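Local coordinates for 24-sterol C-methyltransferase (Haloferax volcanii, PDB 6F5Z), which probably transfers methyl groups from S-adenosyl-L-methionine, as a putative methyltransferase in complex with the activator protein Trm112, at residues L45-G50 against L87-G92; Y51-L56 against K60-G65; V140-E145 against E151-I156. All blocks are in the same frame, centred on the assembly; numbering follows the deposited sequence.

Contact 1 of 3, residues L45-G50 against L87-G92. With SAH (S-adenosyl-L-homocysteine), chain G.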
loop_
_atom_site.group_PDB
_atom_site.type_symbol
_atom_site.label_atom_id
_atom_site.label_comp_id
_atom_site.label_asym_id
_atom_site.label_seq_id
_atom_site.Cartn_x
_atom_site.Cartn_y
_atom_site.Cartn_z
ATOM N N LEU B 45 7.208 12.501 -11.300
ATOM C CA LEU B 45 8.469 12.342 -12.015
ATOM C C LEU B 45 8.252 11.734 -13.378
ATOM O O LEU B 45 7.810 10.584 -13.462
ATOM C CB LEU B 45 9.415 11.486 -11.198
ATOM C CG LEU B 45 9.873 12.083 -9.884
ATOM C CD1 LEU B 45 10.773 11.084 -9.164
ATOM C CD2 LEU B 45 10.641 13.396 -10.078
ATOM N N GLY B 46 8.524 12.517 -14.439
ATOM C CA GLY B 46 8.290 12.099 -15.823
ATOM C C GLY B 46 6.826 12.254 -16.148
ATOM O O GLY B 46 6.164 11.346 -16.642
ATOM N N THR B 47 6.324 13.460 -15.916
ATOM C CA THR B 47 4.901 13.769 -15.941
ATOM C C THR B 47 4.191 13.518 -17.281
ATOM O O THR B 47 2.994 13.254 -17.280
ATOM C CB THR B 47 4.696 15.195 -15.455
ATOM O OG1 THR B 47 3.332 15.397 -15.079
ATOM C CG2 THR B 47 5.173 16.247 -16.444
ATOM N N GLY B 48 4.927 13.599 -18.406
ATOM C CA GLY B 48 4.270 13.399 -19.691
ATOM C C GLY B 48 3.199 14.461 -19.876
ATOM O O GLY B 48 3.521 15.636 -19.711
ATOM N N SER B 49 1.941 14.075 -20.134
ATOM C CA SER B 49 0.862 15.068 -20.335
ATOM C C SER B 49 0.425 15.753 -19.022
ATOM O O SER B 49 -0.417 16.647 -19.071
ATOM C CB SER B 49 -0.379 14.427 -20.953
ATOM O OG SER B 49 -1.057 13.672 -19.961
ATOM N N GLY B 50 0.936 15.286 -17.876
ATOM C CA GLY B 50 0.565 15.838 -16.572
ATOM C C GLY B 50 -0.730 15.272 -16.004
ATOM O O GLY B 50 -1.198 15.755 -14.963
ATOM N N LEU B 87 -0.986 23.543 -10.025
ATOM C CA LEU B 87 -0.187 22.461 -10.608
ATOM C C LEU B 87 0.784 23.135 -11.541
ATOM O O LEU B 87 0.369 23.843 -12.463
ATOM C CB LEU B 87 -1.072 21.426 -11.342
ATOM C CG LEU B 87 -2.202 20.788 -10.537
ATOM C CD1 LEU B 87 -3.083 19.862 -11.410
ATOM C CD2 LEU B 87 -1.678 20.046 -9.292
ATOM N N SER B 88 2.062 22.947 -11.295
ATOM C CA SER B 88 3.107 23.583 -12.084
ATOM C C SER B 88 3.975 22.537 -12.720
ATOM O O SER B 88 3.930 21.357 -12.337
ATOM C CB SER B 88 3.977 24.458 -11.196
ATOM O OG SER B 88 4.650 23.664 -10.224
ATOM N N PHE B 89 4.732 22.968 -13.735
ATOM C CA PHE B 89 5.590 22.100 -14.529
ATOM C C PHE B 89 6.974 22.675 -14.669
ATOM O O PHE B 89 7.168 23.901 -14.674
ATOM C CB PHE B 89 4.939 21.839 -15.907
ATOM C CG PHE B 89 3.607 21.145 -15.743
ATOM C CD1 PHE B 89 3.546 19.772 -15.498
ATOM C CD2 PHE B 89 2.419 21.878 -15.700
ATOM C CE1 PHE B 89 2.320 19.138 -15.254
ATOM C CE2 PHE B 89 1.188 21.243 -15.457
ATOM C CZ PHE B 89 1.146 19.878 -15.247
ATOM N N LEU B 90 7.970 21.791 -14.737
ATOM C CA LEU B 90 9.370 22.212 -14.815
ATOM C C LEU B 90 10.183 21.178 -15.569
ATOM O O LEU B 90 9.825 19.983 -15.625
ATOM C CB LEU B 90 9.967 22.422 -13.395
ATOM C CG LEU B 90 10.086 21.171 -12.490
ATOM C CD1 LEU B 90 11.288 21.273 -11.581
ATOM C CD2 LEU B 90 8.831 20.949 -11.629
ATOM N N VAL B 91 11.265 21.652 -16.166
ATOM C CA VAL B 91 12.222 20.773 -16.821
ATOM C C VAL B 91 13.227 20.359 -15.749
ATOM O O VAL B 91 13.776 21.195 -15.032
ATOM C CB VAL B 91 12.931 21.454 -18.042
ATOM C CG1 VAL B 91 13.727 20.433 -18.867
ATOM C CG2 VAL B 91 11.903 22.149 -18.942
ATOM N N GLY B 92 13.498 19.065 -15.659
ATOM C CA GLY B 92 14.462 18.560 -14.713
ATOM C C GLY B 92 14.917 17.163 -15.075
ATOM O O GLY B 92 14.450 16.592 -16.079
HETATM N N SAH G . 4.036 9.502 -16.817
HETATM C CA SAH G . 3.564 9.721 -18.211
HETATM C CB SAH G . 4.716 9.734 -19.291
HETATM C CG SAH G . 5.439 8.396 -19.409
HETATM S SD SAH G . 6.740 8.477 -20.696
HETATM C C SAH G . 2.495 8.678 -18.632
HETATM O O SAH G . 2.177 7.822 -17.701
HETATM O OXT SAH G . 1.996 8.682 -19.733
HETATM C "C5'" SAH G . 8.235 8.853 -19.749
HETATM C "C4'" SAH G . 8.367 10.319 -19.380
HETATM O "O4'" SAH G . 9.538 10.456 -18.532
HETATM C "C3'" SAH G . 8.613 11.191 -20.617
HETATM O "O3'" SAH G . 7.753 12.329 -20.662
HETATM C "C2'" SAH G . 10.115 11.489 -20.553
HETATM O "O2'" SAH G . 10.519 12.719 -21.151
HETATM C "C1'" SAH G . 10.387 11.468 -19.049
HETATM N N9 SAH G . 11.762 11.124 -18.683
HETATM C C8 SAH G . 12.462 10.001 -19.053
HETATM N N7 SAH G . 13.665 9.928 -18.538
HETATM C C5 SAH G . 13.766 11.079 -17.770
HETATM C C6 SAH G . 14.804 11.600 -16.965
HETATM N N6 SAH G . 16.003 11.019 -16.817
HETATM N N1 SAH G . 14.582 12.782 -16.336
HETATM C C2 SAH G . 13.410 13.405 -16.526
HETATM N N3 SAH G . 12.362 13.013 -17.257
HETATM C C4 SAH G . 12.600 11.828 -17.855
#

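Contact 2 of 3, residues Y51-L56 against K60-G65. With SAH (S-adenosyl-L-homocysteine), chain G.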
loop_
_atom_site.group_PDB
_atom_site.type_symbol
_atom_site.label_atom_id
_atom_site.label_comp_id
_atom_site.label_asym_id
_atom_site.label_seq_id
_atom_site.Cartn_x
_atom_site.Cartn_y
_atom_site.Cartn_z
ATOM N N TYR B 51 -1.305 14.226 -16.620
ATOM C CA TYR B 51 -2.613 13.737 -16.211
ATOM C C TYR B 51 -2.690 13.267 -14.764
ATOM O O TYR B 51 -3.757 13.329 -14.157
ATOM C CB TYR B 51 -3.123 12.645 -17.168
ATOM C CG TYR B 51 -2.377 11.331 -17.035
ATOM C CD1 TYR B 51 -2.748 10.391 -16.070
ATOM C CD2 TYR B 51 -1.264 11.047 -17.830
ATOM C CE1 TYR B 51 -2.063 9.181 -15.932
ATOM C CE2 TYR B 51 -0.554 9.852 -17.680
ATOM C CZ TYR B 51 -0.952 8.930 -16.718
ATOM O OH TYR B 51 -0.224 7.773 -16.519
ATOM N N ALA B 52 -1.574 12.725 -14.235
ATOM C CA ALA B 52 -1.631 12.191 -12.877
ATOM C C ALA B 52 -1.862 13.299 -11.872
ATOM O O ALA B 52 -2.615 13.104 -10.920
ATOM C CB ALA B 52 -0.334 11.477 -12.564
ATOM N N LEU B 53 -1.219 14.462 -12.060
ATOM C CA LEU B 53 -1.435 15.582 -11.157
ATOM C C LEU B 53 -2.858 16.090 -11.257
ATOM O O LEU B 53 -3.477 16.421 -10.253
ATOM C CB LEU B 53 -0.463 16.733 -11.412
ATOM C CG LEU B 53 0.995 16.420 -11.122
ATOM C CD1 LEU B 53 1.866 17.591 -11.526
ATOM C CD2 LEU B 53 1.199 16.116 -9.607
ATOM N N ARG B 54 -3.384 16.198 -12.493
ATOM C CA ARG B 54 -4.768 16.662 -12.637
ATOM C C ARG B 54 -5.742 15.681 -11.991
ATOM O O ARG B 54 -6.687 16.119 -11.337
ATOM C CB ARG B 54 -5.127 16.885 -14.107
ATOM C CG ARG B 54 -4.394 18.085 -14.682
ATOM C CD ARG B 54 -4.821 18.472 -16.123
ATOM N NE ARG B 54 -4.582 17.389 -17.091
ATOM C CZ ARG B 54 -3.422 17.195 -17.711
ATOM N NH1 ARG B 54 -2.396 18.019 -17.495
ATOM N NH2 ARG B 54 -3.288 16.203 -18.577
ATOM N N ALA B 55 -5.513 14.357 -12.127
ATOM C CA ALA B 55 -6.356 13.342 -11.511
ATOM C C ALA B 55 -6.259 13.417 -9.993
ATOM O O ALA B 55 -7.290 13.328 -9.311
ATOM C CB ALA B 55 -5.955 11.945 -11.981
ATOM N N LEU B 56 -5.042 13.635 -9.451
ATOM C CA LEU B 56 -4.928 13.740 -7.993
ATOM C C LEU B 56 -5.608 14.980 -7.451
ATOM O O LEU B 56 -6.157 14.945 -6.342
ATOM C CB LEU B 56 -3.471 13.689 -7.568
ATOM C CG LEU B 56 -2.813 12.302 -7.685
ATOM C CD1 LEU B 56 -1.302 12.396 -7.469
ATOM C CD2 LEU B 56 -3.474 11.272 -6.742
ATOM N N LYS B 60 -8.532 13.779 -5.179
ATOM C CA LYS B 60 -8.008 13.719 -3.818
ATOM C C LYS B 60 -7.703 15.097 -3.220
ATOM O O LYS B 60 -7.425 15.194 -2.027
ATOM C CB LYS B 60 -6.803 12.777 -3.743
ATOM C CG LYS B 60 -7.275 11.317 -3.858
ATOM C CD LYS B 60 -6.182 10.326 -3.605
ATOM C CE LYS B 60 -6.575 8.896 -3.900
ATOM N NZ LYS B 60 -7.580 8.328 -2.956
ATOM N N GLY B 61 -7.826 16.143 -4.028
ATOM C CA GLY B 61 -7.636 17.515 -3.570
ATOM C C GLY B 61 -6.222 17.894 -3.162
ATOM O O GLY B 61 -6.032 18.664 -2.219
ATOM N N ILE B 62 -5.198 17.393 -3.866
ATOM C CA ILE B 62 -3.850 17.848 -3.580
ATOM C C ILE B 62 -3.810 19.359 -3.721
ATOM O O ILE B 62 -4.598 19.950 -4.472
ATOM C CB ILE B 62 -2.782 17.171 -4.471
ATOM C CG1 ILE B 62 -2.968 17.476 -5.968
ATOM C CG2 ILE B 62 -2.774 15.669 -4.225
ATOM C CD1 ILE B 62 -1.687 17.132 -6.816
ATOM N N GLY B 63 -2.917 19.969 -2.959
ATOM C CA GLY B 63 -2.825 21.417 -2.937
ATOM C C GLY B 63 -1.822 22.010 -3.878
ATOM O O GLY B 63 -2.001 23.149 -4.341
ATOM N N ARG B 64 -0.684 21.316 -4.046
ATOM C CA ARG B 64 0.404 21.798 -4.901
ATOM C C ARG B 64 0.932 20.622 -5.674
ATOM O O ARG B 64 1.079 19.535 -5.108
ATOM C CB ARG B 64 1.551 22.384 -4.081
ATOM C CG ARG B 64 1.052 23.327 -2.991
ATOM C CD ARG B 64 2.074 24.272 -2.456
ATOM N NE ARG B 64 3.305 23.625 -2.009
ATOM C CZ ARG B 64 4.420 24.317 -1.827
ATOM N NH1 ARG B 64 5.522 23.712 -1.419
ATOM N NH2 ARG B 64 4.443 25.619 -2.063
ATOM N N GLY B 65 1.181 20.822 -6.951
ATOM C CA GLY B 65 1.733 19.731 -7.743
ATOM C C GLY B 65 2.859 20.220 -8.601
ATOM O O GLY B 65 2.823 21.382 -9.069
HETATM N N SAH G . 4.036 9.502 -16.817
HETATM C CA SAH G . 3.564 9.721 -18.211
HETATM C CB SAH G . 4.716 9.734 -19.291
HETATM C CG SAH G . 5.439 8.396 -19.409
HETATM S SD SAH G . 6.740 8.477 -20.696
HETATM C C SAH G . 2.495 8.678 -18.632
HETATM O O SAH G . 2.177 7.822 -17.701
HETATM O OXT SAH G . 1.996 8.682 -19.733
HETATM C "C5'" SAH G . 8.235 8.853 -19.749
HETATM C "C4'" SAH G . 8.367 10.319 -19.380
HETATM O "O4'" SAH G . 9.538 10.456 -18.532
HETATM C "C3'" SAH G . 8.613 11.191 -20.617
HETATM O "O3'" SAH G . 7.753 12.329 -20.662
HETATM C "C2'" SAH G . 10.115 11.489 -20.553
HETATM O "O2'" SAH G . 10.519 12.719 -21.151
HETATM C "C1'" SAH G . 10.387 11.468 -19.049
HETATM N N9 SAH G . 11.762 11.124 -18.683
HETATM C C8 SAH G . 12.462 10.001 -19.053
HETATM N N7 SAH G . 13.665 9.928 -18.538
HETATM C C5 SAH G . 13.766 11.079 -17.770
HETATM C C6 SAH G . 14.804 11.600 -16.965
HETATM N N6 SAH G . 16.003 11.019 -16.817
HETATM N N1 SAH G . 14.582 12.782 -16.336
HETATM C C2 SAH G . 13.410 13.405 -16.526
HETATM N N3 SAH G . 12.362 13.013 -17.257
HETATM C C4 SAH G . 12.600 11.828 -17.855
#

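Contact 3 of 3, residues V140-E145 against E151-I156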
loop_
_atom_site.group_PDB
_atom_site.type_symbol
_atom_site.label_atom_id
_atom_site.label_comp_id
_atom_site.label_asym_id
_atom_site.label_seq_id
_atom_site.Cartn_x
_atom_site.Cartn_y
_atom_site.Cartn_z
ATOM N N VAL B 140 5.302 0.782 -13.256
ATOM C CA VAL B 140 6.104 0.527 -14.435
ATOM C C VAL B 140 5.523 -0.620 -15.233
ATOM O O VAL B 140 5.059 -1.607 -14.646
ATOM C CB VAL B 140 7.594 0.228 -14.113
ATOM C CG1 VAL B 140 8.294 1.428 -13.460
ATOM C CG2 VAL B 140 7.744 -1.016 -13.239
ATOM N N ASN B 141 5.670 -0.543 -16.578
ATOM C CA ASN B 141 5.284 -1.642 -17.456
ATOM C C ASN B 141 6.490 -2.407 -17.985
ATOM O O ASN B 141 6.299 -3.483 -18.541
ATOM C CB ASN B 141 4.405 -1.150 -18.633
ATOM C CG ASN B 141 3.063 -0.668 -18.153
ATOM O OD1 ASN B 141 2.648 -1.008 -17.061
ATOM N ND2 ASN B 141 2.367 0.152 -18.923
ATOM N N TYR B 142 7.706 -1.869 -17.803
ATOM C CA TYR B 142 8.939 -2.506 -18.251
ATOM C C TYR B 142 9.578 -3.102 -16.991
ATOM O O TYR B 142 10.064 -2.347 -16.139
ATOM C CB TYR B 142 9.860 -1.466 -18.893
ATOM C CG TYR B 142 11.189 -2.026 -19.349
ATOM C CD1 TYR B 142 11.277 -2.829 -20.490
ATOM C CD2 TYR B 142 12.352 -1.741 -18.658
ATOM C CE1 TYR B 142 12.507 -3.314 -20.941
ATOM C CE2 TYR B 142 13.594 -2.190 -19.115
ATOM C CZ TYR B 142 13.661 -2.989 -20.246
ATOM O OH TYR B 142 14.888 -3.430 -20.694
ATOM N N TYR B 143 9.539 -4.442 -16.851
ATOM C CA TYR B 143 10.064 -5.118 -15.685
ATOM C C TYR B 143 10.292 -6.575 -16.044
ATOM O O TYR B 143 9.741 -7.053 -17.050
ATOM C CB TYR B 143 9.174 -4.894 -14.440
ATOM C CG TYR B 143 7.751 -5.375 -14.590
ATOM C CD1 TYR B 143 6.762 -4.537 -15.103
ATOM C CD2 TYR B 143 7.391 -6.663 -14.209
ATOM C CE1 TYR B 143 5.450 -4.977 -15.256
ATOM C CE2 TYR B 143 6.075 -7.117 -14.351
ATOM C CZ TYR B 143 5.108 -6.258 -14.870
ATOM O OH TYR B 143 3.802 -6.685 -15.032
ATOM N N GLU B 144 11.100 -7.280 -15.239
ATOM C CA GLU B 144 11.554 -8.614 -15.621
ATOM C C GLU B 144 10.447 -9.610 -15.926
ATOM O O GLU B 144 10.507 -10.288 -16.967
ATOM C CB GLU B 144 12.503 -9.203 -14.559
ATOM C CG GLU B 144 13.291 -10.416 -15.067
ATOM C CD GLU B 144 14.268 -10.046 -16.164
ATOM O OE1 GLU B 144 14.782 -8.902 -16.172
ATOM O OE2 GLU B 144 14.590 -10.952 -16.967
ATOM N N GLU B 145 9.462 -9.721 -15.039
ATOM C CA GLU B 145 8.409 -10.717 -15.188
ATOM C C GLU B 145 7.533 -10.459 -16.427
ATOM O O GLU B 145 6.908 -11.414 -16.927
ATOM C CB GLU B 145 7.548 -10.785 -13.917
ATOM C CG GLU B 145 8.301 -11.356 -12.718
ATOM C CD GLU B 145 9.052 -10.338 -11.868
ATOM O OE1 GLU B 145 9.401 -9.252 -12.376
ATOM O OE2 GLU B 145 9.293 -10.638 -10.682
ATOM N N GLU B 151 11.692 -6.809 -25.218
ATOM C CA GLU B 151 12.052 -6.286 -26.539
ATOM C C GLU B 151 11.953 -4.768 -26.657
ATOM O O GLU B 151 12.433 -4.227 -27.642
ATOM C CB GLU B 151 11.243 -6.977 -27.654
ATOM C CG GLU B 151 9.770 -6.592 -27.682
ATOM C CD GLU B 151 8.863 -7.642 -28.295
ATOM O OE1 GLU B 151 8.364 -8.511 -27.543
ATOM O OE2 GLU B 151 8.652 -7.591 -29.528
ATOM N N TRP B 152 11.355 -4.061 -25.666
ATOM C CA TRP B 152 11.224 -2.610 -25.773
ATOM C C TRP B 152 12.557 -1.894 -25.868
ATOM O O TRP B 152 12.629 -0.848 -26.501
ATOM C CB TRP B 152 10.368 -2.003 -24.641
ATOM C CG TRP B 152 8.965 -2.530 -24.548
ATOM C CD1 TRP B 152 8.321 -3.365 -25.421
ATOM C CD2 TRP B 152 8.003 -2.175 -23.545
ATOM N NE1 TRP B 152 7.027 -3.588 -24.996
ATOM C CE2 TRP B 152 6.805 -2.859 -23.850
ATOM C CE3 TRP B 152 8.061 -1.392 -22.379
ATOM C CZ2 TRP B 152 5.675 -2.776 -23.033
ATOM C CZ3 TRP B 152 6.932 -1.290 -21.588
ATOM C CH2 TRP B 152 5.755 -1.972 -21.922
ATOM N N GLN B 153 13.616 -2.468 -25.277
ATOM C CA GLN B 153 14.937 -1.862 -25.316
ATOM C C GLN B 153 15.463 -1.722 -26.771
ATOM O O GLN B 153 16.198 -0.769 -27.058
ATOM C CB GLN B 153 15.905 -2.604 -24.386
ATOM C CG GLN B 153 17.333 -2.064 -24.417
ATOM C CD GLN B 153 17.437 -0.663 -23.849
ATOM O OE1 GLN B 153 17.262 0.368 -24.538
ATOM N NE2 GLN B 153 17.725 -0.611 -22.567
ATOM N N GLU B 154 14.990 -2.591 -27.683
ATOM C CA GLU B 154 15.390 -2.585 -29.119
ATOM C C GLU B 154 14.966 -1.343 -29.895
ATOM O O GLU B 154 15.560 -1.034 -30.938
ATOM C CB GLU B 154 14.858 -3.837 -29.830
ATOM C CG GLU B 154 15.554 -5.131 -29.442
ATOM C CD GLU B 154 15.014 -6.382 -30.118
ATOM O OE1 GLU B 154 14.544 -6.286 -31.276
ATOM O OE2 GLU B 154 15.082 -7.465 -29.494
ATOM N N HIS B 155 13.927 -0.641 -29.434
ATOM C CA HIS B 155 13.517 0.563 -30.148
ATOM C C HIS B 155 13.713 1.831 -29.331
ATOM O O HIS B 155 13.226 2.894 -29.712
ATOM C CB HIS B 155 12.086 0.424 -30.672
ATOM C CG HIS B 155 11.049 0.357 -29.603
ATOM N ND1 HIS B 155 10.474 -0.846 -29.237
ATOM C CD2 HIS B 155 10.466 1.358 -28.900
ATOM C CE1 HIS B 155 9.573 -0.544 -28.311
ATOM N NE2 HIS B 155 9.552 0.770 -28.057
ATOM N N ILE B 156 14.472 1.729 -28.230
ATOM C CA ILE B 156 14.736 2.857 -27.344
ATOM C C ILE B 156 16.237 3.073 -27.235
ATOM O O ILE B 156 16.966 2.131 -26.925
ATOM C CB ILE B 156 14.019 2.634 -25.961
ATOM C CG1 ILE B 156 12.463 2.687 -26.144
ATOM C CG2 ILE B 156 14.508 3.650 -24.902
ATOM C CD1 ILE B 156 11.609 2.112 -25.032
#

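Contact 1 of 3, residues L45-G50 against L87-G92
T47 and F89 meet at about a right angle. The threonine hydroxyl lies in the plane of the phenyl ring, at its edge, with OG1 3.9 Å from F89 CE1, and the methyl CG2 comes 4.0 Å from F89 CD1. With T47 OG1 anti to the backbone N (chi1 -162°), OG1 is put at the ring edge and CG2 beside CD1. G50 adds its backbone: G50 CA is 4.0 Å from F89 CE1, and a CB there would point at the ring and clash with CE1. The T47 hydroxyl finds its polar partner in D44, just upstream. Behind this first layer T47-G50 forms a type II' turn, closed by a 3.0 Å hydrogen bond from G50 N to T47 O, with G50 as N-cap of helix 51-60. This is the glycine-rich loop after the first strand of a Rossmann-like methyltransferase, and it cradles the cofactor product: the amino N of SAH donates to G46 O at 2.8 Å, while G48 CA packs 3.7 Å from SAH CB. A CB on G46 or on G48 would run into SAH, at O4' and CB respectively. G92, just past strand 87-91, brings its O within 3.4 Å of C2 of the SAH adenine. Further out, D69 accepts from G48 N and also binds SAH, V75 and A78 pack on F89, and the backbone of V91 hydrogen-bonds to the UPF0434 family chain, the Trm112 activator.

Contact 2 of 3, residues Y51-L56 against K60-G65
I62 wedges its side chain against the inner side of helix 51-60, touching both L56 and L53. Its CG2 lies 3.9 Å from L56 CB, and its CD1 reaches on to L53 CD2 at 4.1 Å, the side chains of L53 and I62 crossing at about a right angle. CG1 of I62 sits between the backbone N and the carbonyl carbon (chi1 62°), which sends CD1 back under the helix. L53 also covers G65, its CD1 4.1 Å from G65 C; a CB on G65 would be squeezed against L53 CD2. These residues join the helix of a beta-alpha-beta unit to its second strand, 64-69, with V42 and L87 closing the apolar layer. Toward solvent the packing thins. K60 N donates to L56 O at 2.9 Å in a bent bond (141° at the hydrogen), the donor standing 40° out of the carbonyl plane, and G61 leaves the helix with positive phi. The K60 chain then leads away to A32 O. R64 turns away from the helix, NE to T41 OG1 and NH2 in a salt bridge with D7 of the UPF0434 family chain. At the other end of the helix Y51 OH donates to the SAH carboxylate O at 2.7 Å, with the carboxylate carbon in the ring plane at its edge. A phenylalanine here would probably leave that oxygen without its tyrosine donor. The Y51 side chain also touches H23 and A27 of helix 16-33.

Contact 3 of 3, residues V140-E145 against E151-I156
The indole of W152 is met edge-on by N141, whose CB lies near the ring plane, 3.6 Å from W152 CH2. The backbone of the next residue comes up obliquely, Y142 N standing 3.9 Å from W152 CZ3. W152 CE3 approaches the Y142 ring obliquely too, 4.0 Å from its CD1, and lies 3.9 Å from Y142 CB; the two side chains slide past each other in opposite directions. The backbone O of W152 sits 3.4 Å above one face of the H155 ring, over its centre. With CG of Y142 anti to the backbone N (chi1 178°), the phenol runs out beside the indole until its OH touches CB of Q153 at 3.9 Å. Around this patch R212 of helix 206-216 packs on both N141 and W152, M160 covers Y142 and Q153, and the ring of Y114 meets that of Y142 with planes about 45° apart. Both segments belong to the long connection between strand 134-140 and helix 165-174: one is the chain just leaving the strand, the other a short 3-10 turn. The N141 side chain is about 8 Å from SAH, so the patch stands near the cofactor without touching it. Neither a hydrogen bond nor a salt bridge spans the two segments. N141 takes its polar bonds from other parts of the fold, OD1 with T218 and the backbone N with E111. The chemistry implies that between the two segments themselves the grip is van der Waals contact, the indole meeting N141 CB at its edge and Y142 obliquely, while a polar tie comes from H150, directly ahead of E151, on E144 O.

Contacts 1 and 2 reach the same sheet and adjoin directly: S88 N probably hydrogen-bonds G65 O between strands 87-91 and 64-69, and R54 NH1 bonds S49 O. Both touch SAH, contact 1 at its amino group and adenine, contact 2 at its carboxylate. Contact 1 is fully buried and depends on glycines and one aromatic ring, whereas contact 2 has an aliphatic interior and a polar outer rim. Contact 3 lies on the opposite side of the chain's centre from contact 2, about 28 Å between centres; it holds a partly buried excursion from the sheet, and it relies on aromatic packing without touching the cofactor.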